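Local atomic coordinates of anti-sigma-I factor RsgI3 (Clostridium thermocellum, PDB entry 6QE7), a protein that probably holds the sigma factor SigI3 inactive from the membrane until its extracellular tandem PA14 domains, the part described here, bind plant polysaccharides such as pectin. Residues A[176-181]-A[196-201]; A[254-259]-A[269-274]. All coordinates share one frame; numbering follows the deposited sequence.

Contact 1: A[176-181]-A[196-201]; sequences INFNWD and VRWVGK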
loop_
_atom_site.group_PDB
_atom_site.type_symbol
_atom_site.label_atom_id
_atom_site.label_comp_id
_atom_site.label_asym_id
_atom_site.label_seq_id
_atom_site.Cartn_x
_atom_site.Cartn_y
_atom_site.Cartn_z
ATOM N N ILE A 176 -7.393 -15.808 7.761
ATOM C CA ILE A 176 -7.145 -17.246 7.522
ATOM C C ILE A 176 -7.153 -17.877 8.905
ATOM O O ILE A 176 -6.103 -17.913 9.587
ATOM C CB ILE A 176 -5.872 -17.510 6.714
ATOM C CG1 ILE A 176 -5.866 -16.743 5.389
ATOM C CG2 ILE A 176 -5.697 -19.028 6.488
ATOM C CD1 ILE A 176 -4.655 -16.988 4.572
ATOM N N ASN A 177 -8.347 -18.274 9.314
ATOM C CA ASN A 177 -8.596 -18.810 10.665
ATOM C C ASN A 177 -9.812 -19.728 10.624
ATOM O O ASN A 177 -10.921 -19.256 10.964
ATOM C CB ASN A 177 -8.859 -17.674 11.651
ATOM C CG ASN A 177 -8.804 -18.165 13.080
ATOM O OD1 ASN A 177 -8.464 -19.331 13.338
ATOM N ND2 ASN A 177 -9.217 -17.305 13.993
ATOM N N PHE A 178 -9.641 -20.927 10.107
ATOM C CA PHE A 178 -10.774 -21.829 9.792
ATOM C C PHE A 178 -10.561 -23.172 10.481
ATOM O O PHE A 178 -9.450 -23.773 10.434
ATOM C CB PHE A 178 -10.952 -21.964 8.284
ATOM C CG PHE A 178 -11.483 -20.723 7.616
ATOM C CD1 PHE A 178 -12.805 -20.345 7.771
ATOM C CD2 PHE A 178 -10.645 -19.908 6.849
ATOM C CE1 PHE A 178 -13.311 -19.251 7.099
ATOM C CE2 PHE A 178 -11.137 -18.781 6.204
ATOM C CZ PHE A 178 -12.464 -18.439 6.361
ATOM N N ASN A 179 -11.571 -23.549 11.254
ATOM C CA ASN A 179 -11.765 -24.908 11.814
ATOM C C ASN A 179 -13.055 -25.420 11.155
ATOM O O ASN A 179 -14.172 -25.053 11.613
ATOM C CB ASN A 179 -11.771 -24.872 13.339
ATOM C CG ASN A 179 -12.163 -26.200 13.956
ATOM O OD1 ASN A 179 -11.686 -27.270 13.589
ATOM N ND2 ASN A 179 -13.011 -26.138 14.958
ATOM N N TRP A 180 -12.951 -26.102 10.021
ATOM C CA TRP A 180 -14.176 -26.518 9.287
ATOM C C TRP A 180 -14.779 -27.810 9.860
ATOM O O TRP A 180 -16.022 -27.879 9.862
ATOM C CB TRP A 180 -13.907 -26.613 7.808
ATOM C CG TRP A 180 -13.833 -25.269 7.163
ATOM C CD1 TRP A 180 -14.785 -24.299 7.139
ATOM C CD2 TRP A 180 -12.711 -24.752 6.445
ATOM N NE1 TRP A 180 -14.341 -23.223 6.431
ATOM C CE2 TRP A 180 -13.087 -23.490 5.964
ATOM C CE3 TRP A 180 -11.425 -25.231 6.169
ATOM C CZ2 TRP A 180 -12.211 -22.707 5.213
ATOM C CZ3 TRP A 180 -10.567 -24.464 5.427
ATOM C CH2 TRP A 180 -10.961 -23.217 4.938
ATOM N N ASP A 181 -14.000 -28.706 10.478
ATOM C CA ASP A 181 -14.565 -29.590 11.548
ATOM C C ASP A 181 -15.611 -30.509 10.916
ATOM O O ASP A 181 -16.721 -30.553 11.501
ATOM C CB ASP A 181 -15.372 -28.802 12.603
ATOM C CG ASP A 181 -14.901 -28.826 14.050
ATOM O OD1 ASP A 181 -13.795 -29.348 14.334
ATOM O OD2 ASP A 181 -15.653 -28.264 14.890
ATOM N N VAL A 196 -7.849 -24.345 -1.396
ATOM C CA VAL A 196 -8.167 -22.889 -1.328
ATOM C C VAL A 196 -6.899 -22.106 -1.671
ATOM O O VAL A 196 -5.828 -22.560 -1.286
ATOM C CB VAL A 196 -8.659 -22.480 0.074
ATOM C CG1 VAL A 196 -9.367 -21.144 0.056
ATOM C CG2 VAL A 196 -9.551 -23.554 0.672
ATOM N N ARG A 197 -7.058 -20.998 -2.387
ATOM C CA ARG A 197 -5.991 -19.985 -2.612
ATOM C C ARG A 197 -6.506 -18.630 -2.103
ATOM O O ARG A 197 -7.565 -18.233 -2.508
ATOM C CB ARG A 197 -5.585 -19.834 -4.076
ATOM C CG ARG A 197 -4.596 -18.689 -4.256
ATOM C CD ARG A 197 -4.058 -18.507 -5.655
ATOM N NE ARG A 197 -3.544 -19.754 -6.218
ATOM C CZ ARG A 197 -4.208 -20.473 -7.108
ATOM N NH1 ARG A 197 -5.400 -20.090 -7.529
ATOM N NH2 ARG A 197 -3.658 -21.550 -7.599
ATOM N N TRP A 198 -5.803 -18.049 -1.140
ATOM C CA TRP A 198 -5.929 -16.667 -0.646
ATOM C C TRP A 198 -4.806 -15.852 -1.277
ATOM O O TRP A 198 -3.647 -16.273 -1.210
ATOM C CB TRP A 198 -5.812 -16.631 0.868
ATOM C CG TRP A 198 -6.923 -17.336 1.598
ATOM C CD1 TRP A 198 -8.131 -16.800 1.968
ATOM C CD2 TRP A 198 -6.890 -18.669 2.149
ATOM N NE1 TRP A 198 -8.876 -17.741 2.642
ATOM C CE2 TRP A 198 -8.135 -18.892 2.771
ATOM C CE3 TRP A 198 -5.959 -19.712 2.127
ATOM C CZ2 TRP A 198 -8.451 -20.113 3.376
ATOM C CZ3 TRP A 198 -6.280 -20.921 2.695
ATOM C CH2 TRP A 198 -7.488 -21.101 3.351
ATOM N N VAL A 199 -5.182 -14.760 -1.916
ATOM C CA VAL A 199 -4.237 -13.751 -2.451
ATOM C C VAL A 199 -4.605 -12.393 -1.885
ATOM O O VAL A 199 -5.809 -12.110 -1.797
ATOM C CB VAL A 199 -4.303 -13.731 -3.986
ATOM C CG1 VAL A 199 -3.354 -12.646 -4.553
ATOM C CG2 VAL A 199 -3.914 -15.087 -4.518
ATOM N N GLY A 200 -3.590 -11.551 -1.688
ATOM C CA GLY A 200 -3.770 -10.131 -1.440
ATOM C C GLY A 200 -2.494 -9.473 -0.970
ATOM O O GLY A 200 -1.441 -9.728 -1.547
ATOM N N LYS A 201 -2.668 -8.618 0.024
ATOM C CA LYS A 201 -1.642 -7.769 0.602
ATOM C C LYS A 201 -1.756 -7.892 2.105
ATOM O O LYS A 201 -2.889 -8.040 2.620
ATOM C CB LYS A 201 -1.785 -6.265 0.278
ATOM C CG LYS A 201 -1.981 -5.861 -1.163
ATOM C CD LYS A 201 -0.729 -5.964 -1.977
ATOM C CE LYS A 201 -0.883 -5.510 -3.411
ATOM N NZ LYS A 201 0.468 -5.228 -3.964
#
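In the second PA14 domain of the chain, two antiparallel beta-sheets face each other, and the indole of Trp-198, on strand 193-202, packs between them against residues of and beside the short strand 177-179. The backbones stay well apart, with the CA atoms of Ile-176 and Trp-198 8.3 Å from each other, so the join is made by side chains alone. Ile-176 lies over one face of the indole. Its CG1 forms a CH-pi contact, 3.9 Å from the centroid of the five-membered ring and only 7° off the ring normal, and its CD1 comes 3.7 Å from Trp-198 CD2. With CG1 beside the backbone N (chi1 -55°) and CD1 extended beyond it, the longer branch of the isoleucine runs along the ring instead of pointing away from it. On the opposite face CG1 of Val-196, two residues earlier on the same strand, lies over the rim of the six-membered ring, so aliphatic groups touch both faces, at different places. At its six-membered end Trp-198 meets two more rings. Phe-178 CD2 approaches CZ2 of Trp-198 obliquely at 4.1 Å, while Trp-180 CH2 lies near the plane of the Trp-198 indole, 4.3 Å from the same CZ2, an edge-to-edge meeting. Trp-180 also sets CZ2 over the rim of one face of the Phe-178 ring, which ties the two rings of segment 176-181 together. Tryptophan suits this place because a single broad ring can touch all three residues, while its one polar atom, NE1, is satisfied by a hydrogen bond to Asp-173 OD2. Aromatic and branched aliphatic side chains interleaved between two facing sheets are characteristic of a beta-sandwich core, the architecture of the PA14 domain.

Contact 2: A[254-259]-A[269-274]; sequences YDIKVE and IKLLWS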
loop_
_atom_site.group_PDB
_atom_site.type_symbol
_atom_site.label_atom_id
_atom_site.label_comp_id
_atom_site.label_asym_id
_atom_site.label_seq_id
_atom_site.Cartn_x
_atom_site.Cartn_y
_atom_site.Cartn_z
ATOM N N TYR A 254 2.859 -5.822 1.305
ATOM C CA TYR A 254 3.599 -6.891 0.628
ATOM C C TYR A 254 2.557 -7.850 0.076
ATOM O O TYR A 254 1.416 -7.992 0.614
ATOM C CB TYR A 254 4.544 -7.625 1.563
ATOM C CG TYR A 254 5.637 -6.819 2.142
ATOM C CD1 TYR A 254 5.469 -6.058 3.281
ATOM C CD2 TYR A 254 6.855 -6.762 1.486
ATOM C CE1 TYR A 254 6.533 -5.334 3.802
ATOM C CE2 TYR A 254 7.898 -6.005 1.966
ATOM C CZ TYR A 254 7.722 -5.253 3.108
ATOM O OH TYR A 254 8.761 -4.510 3.580
ATOM N N ASP A 255 2.895 -8.472 -1.032
ATOM C CA ASP A 255 2.033 -9.539 -1.589
ATOM C C ASP A 255 1.949 -10.678 -0.571
ATOM O O ASP A 255 2.972 -11.048 0.141
ATOM C CB ASP A 255 2.546 -10.012 -2.956
ATOM C CG ASP A 255 2.382 -8.970 -4.039
ATOM O OD1 ASP A 255 1.277 -8.432 -4.173
ATOM O OD2 ASP A 255 3.356 -8.656 -4.663
ATOM N N ILE A 256 0.783 -11.331 -0.557
ATOM C CA ILE A 256 0.647 -12.570 0.232
ATOM C C ILE A 256 -0.159 -13.549 -0.644
ATOM O O ILE A 256 -1.167 -13.128 -1.221
ATOM C CB ILE A 256 0.004 -12.327 1.613
ATOM C CG1 ILE A 256 -0.202 -13.664 2.350
ATOM C CG2 ILE A 256 -1.309 -11.546 1.518
ATOM C CD1 ILE A 256 -0.659 -13.595 3.799
ATOM N N LYS A 257 0.298 -14.791 -0.705
ATOM C CA LYS A 257 -0.437 -15.950 -1.272
ATOM C C LYS A 257 -0.336 -17.075 -0.257
ATOM O O LYS A 257 0.781 -17.320 0.309
ATOM C CB LYS A 257 0.068 -16.301 -2.668
ATOM C CG LYS A 257 -0.729 -17.427 -3.346
ATOM C CD LYS A 257 -0.490 -17.532 -4.875
ATOM C CE LYS A 257 0.966 -17.777 -5.194
ATOM N NZ LYS A 257 1.187 -18.038 -6.644
ATOM N N VAL A 258 -1.490 -17.673 0.031
ATOM C CA VAL A 258 -1.619 -18.872 0.875
ATOM C C VAL A 258 -2.449 -19.889 0.074
ATOM O O VAL A 258 -3.549 -19.533 -0.469
ATOM C CB VAL A 258 -2.233 -18.581 2.268
ATOM C CG1 VAL A 258 -2.378 -19.847 3.130
ATOM C CG2 VAL A 258 -1.392 -17.609 3.052
ATOM N N GLU A 259 -1.937 -21.118 0.023
ATOM C CA GLU A 259 -2.612 -22.293 -0.611
ATOM C C GLU A 259 -2.761 -23.409 0.453
ATOM O O GLU A 259 -1.825 -23.679 1.251
ATOM C CB GLU A 259 -1.898 -22.739 -1.895
ATOM C CG GLU A 259 -2.046 -21.816 -3.104
ATOM C CD GLU A 259 -1.225 -22.121 -4.367
ATOM O OE1 GLU A 259 -0.312 -22.969 -4.312
ATOM O OE2 GLU A 259 -1.448 -21.442 -5.376
ATOM N N ILE A 269 -7.288 -24.684 8.896
ATOM C CA ILE A 269 -6.059 -23.879 8.631
ATOM C C ILE A 269 -6.137 -22.521 9.347
ATOM O O ILE A 269 -7.163 -21.789 9.206
ATOM C CB ILE A 269 -5.838 -23.758 7.114
ATOM C CG1 ILE A 269 -4.586 -22.910 6.808
ATOM C CG2 ILE A 269 -7.118 -23.230 6.486
ATOM C CD1 ILE A 269 -4.199 -22.895 5.401
ATOM N N LYS A 270 -5.096 -22.213 10.116
ATOM C CA LYS A 270 -4.868 -20.859 10.728
ATOM C C LYS A 270 -3.549 -20.324 10.162
ATOM O O LYS A 270 -2.647 -21.162 10.010
ATOM C CB LYS A 270 -4.777 -20.941 12.255
ATOM C CG LYS A 270 -6.052 -21.307 13.013
ATOM C CD LYS A 270 -5.834 -21.643 14.500
ATOM C CE LYS A 270 -7.071 -21.568 15.396
ATOM N NZ LYS A 270 -8.352 -21.940 14.729
ATOM N N LEU A 271 -3.449 -19.005 9.882
ATOM C CA LEU A 271 -2.161 -18.303 9.550
ATOM C C LEU A 271 -1.897 -17.355 10.704
ATOM O O LEU A 271 -2.810 -16.560 11.049
ATOM C CB LEU A 271 -2.225 -17.574 8.192
ATOM C CG LEU A 271 -0.988 -16.763 7.795
ATOM C CD1 LEU A 271 0.175 -17.682 7.426
ATOM C CD2 LEU A 271 -1.293 -15.819 6.675
ATOM N N LEU A 272 -0.779 -17.579 11.379
ATOM C CA LEU A 272 -0.340 -16.759 12.515
ATOM C C LEU A 272 0.919 -16.009 12.114
ATOM O O LEU A 272 1.638 -16.513 11.260
ATOM C CB LEU A 272 -0.047 -17.703 13.677
ATOM C CG LEU A 272 -1.260 -18.572 14.030
ATOM C CD1 LEU A 272 -1.053 -20.014 13.574
ATOM C CD2 LEU A 272 -1.568 -18.482 15.519
ATOM N N TRP A 273 1.224 -14.949 12.837
ATOM C CA TRP A 273 2.548 -14.301 12.781
ATOM C C TRP A 273 3.087 -14.016 14.188
ATOM O O TRP A 273 2.324 -13.947 15.215
ATOM C CB TRP A 273 2.524 -13.018 11.925
ATOM C CG TRP A 273 1.623 -11.909 12.412
ATOM C CD1 TRP A 273 0.863 -11.853 13.544
ATOM C CD2 TRP A 273 1.363 -10.678 11.724
ATOM N NE1 TRP A 273 0.208 -10.669 13.613
ATOM C CE2 TRP A 273 0.463 -9.947 12.498
ATOM C CE3 TRP A 273 1.845 -10.121 10.548
ATOM C CZ2 TRP A 273 0.032 -8.684 12.144
ATOM C CZ3 TRP A 273 1.390 -8.882 10.171
ATOM C CH2 TRP A 273 0.489 -8.186 10.949
ATOM N N SER A 274 4.382 -13.785 14.192
ATOM C CA SER A 274 5.119 -13.415 15.406
ATOM C C SER A 274 6.348 -12.631 14.992
ATOM O O SER A 274 6.865 -12.828 13.833
ATOM C CB SER A 274 5.461 -14.683 16.196
ATOM O OG SER A 274 6.502 -15.441 15.565
#
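Strands 254-259 and 269-274 run in roughly opposite directions, their axes at 148° to each other and 10.1 Å apart at closest approach. That spacing is about twice the distance between hydrogen-bonded neighbours in one sheet, and the two strands indeed belong to different sheets: 254-259 pairs with Trp-198 and Gly-200 on one side and with Trp-223 and Asn-225 on the other, whereas 269-274 pairs with strands 177-179 and 208-216. The CA atoms of Val-258 and Leu-271, 8.7 Å apart, are the nearest across the gap. Leu-271 bridges it most fully. Its CD2 meets CD1 of Ile-256 tip to tip at 3.7 Å and also lies 4.0 Å from CG2 of Val-258, so one methyl group touches both inward-facing residues. Ile-256 can reach so far because its longer branch is fully extended, with CG1 anti to the backbone N (chi1 176°) and CD1 anti in turn. This is the face-to-face packing of a PA14 beta-sandwich, in which every second residue of a strand looks into the core. Ile-256 and Val-258 do so on one sheet, Ile-269 and Leu-271 on the other. The three beta-branched ones favour extended backbones, whereas Leu-271 suits its place because its branch at CG carries a methyl across the gap. Val-258 uses its two methyls separately, for its CG1 turns to CD1 of Ile-269, a looser contact at 4.2 Å. Lys-257, between the two inward residues, points from the outer surface of its sheet, where it makes a cation-pi contact with Trp-223. Val-222 and Ile-224 continue the apolar layer beside Val-258 and Ile-256.

In the fold
Both contacts lie in the second PA14 domain, and the chain makes them in series. From the N terminus, contact 1 closes first, around the 14 residues that carry the chain from strand 177-179 in one sheet to strand 193-202 in the other. Contact 2 closes later, around nine residues spanning the end of strand 254-263 and the turn into strand 268-274; neither loop encloses the other. In space they are neighbours, with centres about 8 Å apart: strand 193-202 pairs with 254-263, and 177-179 with 268-274. Each sheet thus contributes adjacent strands, and Ile-176 CD1 packs on Val-258 CG2, joining the two contacts within a single apolar layer.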